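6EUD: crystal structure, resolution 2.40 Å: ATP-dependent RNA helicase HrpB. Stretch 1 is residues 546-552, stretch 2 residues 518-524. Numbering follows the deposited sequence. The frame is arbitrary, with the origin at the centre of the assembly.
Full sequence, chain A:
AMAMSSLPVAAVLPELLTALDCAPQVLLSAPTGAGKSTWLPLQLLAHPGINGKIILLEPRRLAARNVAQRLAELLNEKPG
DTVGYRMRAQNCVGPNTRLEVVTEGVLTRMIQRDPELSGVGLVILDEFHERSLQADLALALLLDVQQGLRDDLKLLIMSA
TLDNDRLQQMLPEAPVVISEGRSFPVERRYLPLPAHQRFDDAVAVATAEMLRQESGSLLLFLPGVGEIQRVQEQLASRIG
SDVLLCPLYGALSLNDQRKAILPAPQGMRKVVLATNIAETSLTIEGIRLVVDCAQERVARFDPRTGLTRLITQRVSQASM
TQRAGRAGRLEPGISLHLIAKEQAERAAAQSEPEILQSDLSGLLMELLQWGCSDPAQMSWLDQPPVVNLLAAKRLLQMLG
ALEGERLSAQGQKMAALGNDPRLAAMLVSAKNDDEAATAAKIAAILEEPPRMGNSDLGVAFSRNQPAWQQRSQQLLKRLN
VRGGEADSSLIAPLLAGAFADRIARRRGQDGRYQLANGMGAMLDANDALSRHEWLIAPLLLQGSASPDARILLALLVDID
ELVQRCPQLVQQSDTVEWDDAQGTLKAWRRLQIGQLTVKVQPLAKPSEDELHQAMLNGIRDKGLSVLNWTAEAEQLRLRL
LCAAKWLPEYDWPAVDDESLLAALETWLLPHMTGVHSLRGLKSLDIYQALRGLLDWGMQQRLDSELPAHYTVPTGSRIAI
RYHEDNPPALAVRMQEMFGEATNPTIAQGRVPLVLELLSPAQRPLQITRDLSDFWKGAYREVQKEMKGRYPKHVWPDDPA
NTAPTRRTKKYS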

# COMPACT_ATOMS: atom_id res chain seq x y z
N SER A 546 7.61 0.24 -13.27
CA SER A 546 7.04 -0.08 -14.57
C SER A 546 6.19 -1.36 -14.51
O SER A 546 6.70 -2.41 -14.11
CB SER A 546 8.17 -0.23 -15.61
OG SER A 546 7.80 -1.09 -16.67
N PRO A 547 4.90 -1.28 -14.90
CA PRO A 547 4.00 -2.44 -14.83
C PRO A 547 4.44 -3.61 -15.72
O PRO A 547 3.64 -4.14 -16.49
CB PRO A 547 2.65 -1.86 -15.31
CG PRO A 547 3.01 -0.68 -16.13
CD PRO A 547 4.22 -0.09 -15.46
N ASP A 548 5.71 -4.00 -15.58
CA ASP A 548 6.29 -5.13 -16.29
C ASP A 548 6.97 -6.05 -15.29
O ASP A 548 7.67 -5.59 -14.38
CB ASP A 548 7.29 -4.67 -17.35
CG ASP A 548 6.63 -4.35 -18.67
OD1 ASP A 548 6.69 -5.20 -19.57
OD2 ASP A 548 6.05 -3.25 -18.81
N ALA A 549 6.78 -7.35 -15.47
CA ALA A 549 7.31 -8.33 -14.53
C ALA A 549 7.85 -9.57 -15.24
O ALA A 549 7.42 -9.90 -16.35
CB ALA A 549 6.23 -8.72 -13.54
N ARG A 550 8.80 -10.24 -14.61
CA ARG A 550 9.29 -11.51 -15.12
C ARG A 550 8.43 -12.66 -14.58
O ARG A 550 7.99 -12.65 -13.43
CB ARG A 550 10.76 -11.71 -14.74
CG ARG A 550 11.42 -12.85 -15.49
CD ARG A 550 12.92 -12.87 -15.27
NE ARG A 550 13.27 -13.36 -13.94
CZ ARG A 550 14.34 -14.10 -13.68
NH1 ARG A 550 15.18 -14.42 -14.66
NH2 ARG A 550 14.58 -14.52 -12.44
N ILE A 551 8.19 -13.65 -15.43
CA ILE A 551 7.43 -14.82 -15.03
C ILE A 551 8.36 -15.84 -14.40
O ILE A 551 9.31 -16.29 -15.04
CB ILE A 551 6.68 -15.41 -16.23
CG1 ILE A 551 5.64 -14.40 -16.74
CG2 ILE A 551 6.01 -16.72 -15.86
CD1 ILE A 551 5.00 -14.80 -18.05
N LEU A 552 8.10 -16.20 -13.14
CA LEU A 552 8.98 -17.11 -12.40
C LEU A 552 8.43 -18.52 -12.37
O LEU A 552 9.17 -19.48 -12.57
CB LEU A 552 9.19 -16.60 -10.97
CG LEU A 552 9.79 -15.21 -10.75
CD1 LEU A 552 9.87 -14.93 -9.27
CD2 LEU A 552 11.18 -15.09 -11.40
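Stretch 2 518-524: GMGAMLD

Stretch 2 lies beside stretch 1 as a neighbouring parallel β-strand. Residues 520-522 are in extended conformation, with phi between -95° and -127° and psi between 133° and 136°, and they pair with strand 548-552. The N-to-C directions of the two strands differ by 41°, with a signed crossing angle of -41°, and the axes approach to 4.4 Å. The register follows from the nearest CA atoms: Asp-548 CA to Gly-520 CA is 4.5 Å, Ala-549 CA to Ala-521 CA is 4.8 Å, and Arg-550 CA to Met-522 CA is 4.6 Å. Each of these pairs forms a parallel bridge.

Four backbone hydrogen bonds fix this register. Gly-520 N donates to Pro-547 O (2.9 Å, N-H...O angle 162°), and Ala-549 N donates to Gly-520 O (2.8 Å, 146°). Two residues further along, Met-522 N donates to Ala-549 O (2.6 Å, 152°) and Ile-551 N to Met-522 O (2.8 Å, 167°). Gly-520 and Met-522 thus each use both N and O toward stretch 1, the alternation expected of a parallel ladder.

Ile-551, with 79 Å² covered, has the largest share of the 476 Å² buried between the stretches, summed over both sides. Its CA-to-CB bond points toward stretch 2, and its chi1 of -64° (m) and chi2 of 171° (t) accompany a contact of 3.7 Å from Ile-551 CG1 to Ala-521 CB. Leu-523 adds a second apolar surface: its CB starts sideways, but the end of the side chain comes nearer, placing Leu-523 CD1 3.6 Å from Ile-551 CB.

Met-522 loses 63 Å², although its side chain, m at all three chi angles, leads away at its end. Its closest contacts are made by the backbone: besides the two hydrogen bonds, Met-522 O lies 3.4 Å from Arg-550 CA in a CA-H...O contact. The CB atoms of Met-522, Asp-548 and Arg-550 share one face of the sheet, while those of Ala-549 and Ala-521 lie on the other.

Ala-549, third at 55 Å², receives the methyl end of Met-519, whose CE is 3.9 Å from Ala-549 CB. Met-519 also meets the start of the ladder, where its CB is 4.2 Å from Pro-547 CB. The next residue, Gly-520, has no side chain, and an ideal CB there would fall 2.6 Å from Asp-548 OD1, a clash with the aspartate as modelled.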

# COMPACT_ATOMS: atom_id res chain seq x y z
N GLY A 518 -3.79 -6.38 -17.17
CA GLY A 518 -3.35 -5.42 -18.16
C GLY A 518 -1.85 -5.20 -18.20
O GLY A 518 -1.35 -4.57 -19.12
N MET A 519 -1.14 -5.71 -17.20
CA MET A 519 0.29 -5.45 -17.13
C MET A 519 1.09 -6.40 -18.03
O MET A 519 0.56 -7.40 -18.53
CB MET A 519 0.78 -5.60 -15.70
CG MET A 519 0.89 -7.07 -15.32
SD MET A 519 1.60 -7.38 -13.71
CE MET A 519 3.13 -6.43 -13.78
N GLY A 520 2.37 -6.08 -18.21
CA GLY A 520 3.25 -6.87 -19.04
C GLY A 520 4.06 -7.89 -18.26
O GLY A 520 4.61 -7.60 -17.19
N ALA A 521 4.13 -9.10 -18.81
CA ALA A 521 4.86 -10.19 -18.18
C ALA A 521 5.84 -10.78 -19.17
O ALA A 521 5.49 -11.03 -20.33
CB ALA A 521 3.90 -11.26 -17.66
N MET A 522 7.06 -11.02 -18.71
CA MET A 522 8.11 -11.47 -19.60
C MET A 522 8.64 -12.84 -19.25
O MET A 522 8.95 -13.13 -18.09
CB MET A 522 9.27 -10.47 -19.59
CG MET A 522 8.88 -9.09 -20.09
SD MET A 522 8.19 -9.13 -21.75
CE MET A 522 9.61 -9.63 -22.73
N LEU A 523 8.75 -13.68 -20.27
CA LEU A 523 9.45 -14.94 -20.12
C LEU A 523 10.60 -15.01 -21.14
O LEU A 523 10.53 -14.40 -22.21
CB LEU A 523 8.47 -16.09 -20.30
CG LEU A 523 8.80 -17.45 -19.70
CD1 LEU A 523 9.03 -17.33 -18.21
CD2 LEU A 523 7.65 -18.39 -19.99
N ASP A 524 11.67 -15.72 -20.79
CA ASP A 524 12.79 -15.95 -21.70
C ASP A 524 12.28 -16.52 -23.02
O ASP A 524 11.46 -17.43 -23.04
CB ASP A 524 13.81 -16.91 -21.08
CG ASP A 524 15.08 -17.03 -21.92
OD1 ASP A 524 16.07 -16.33 -21.60
OD2 ASP A 524 15.10 -17.82 -22.89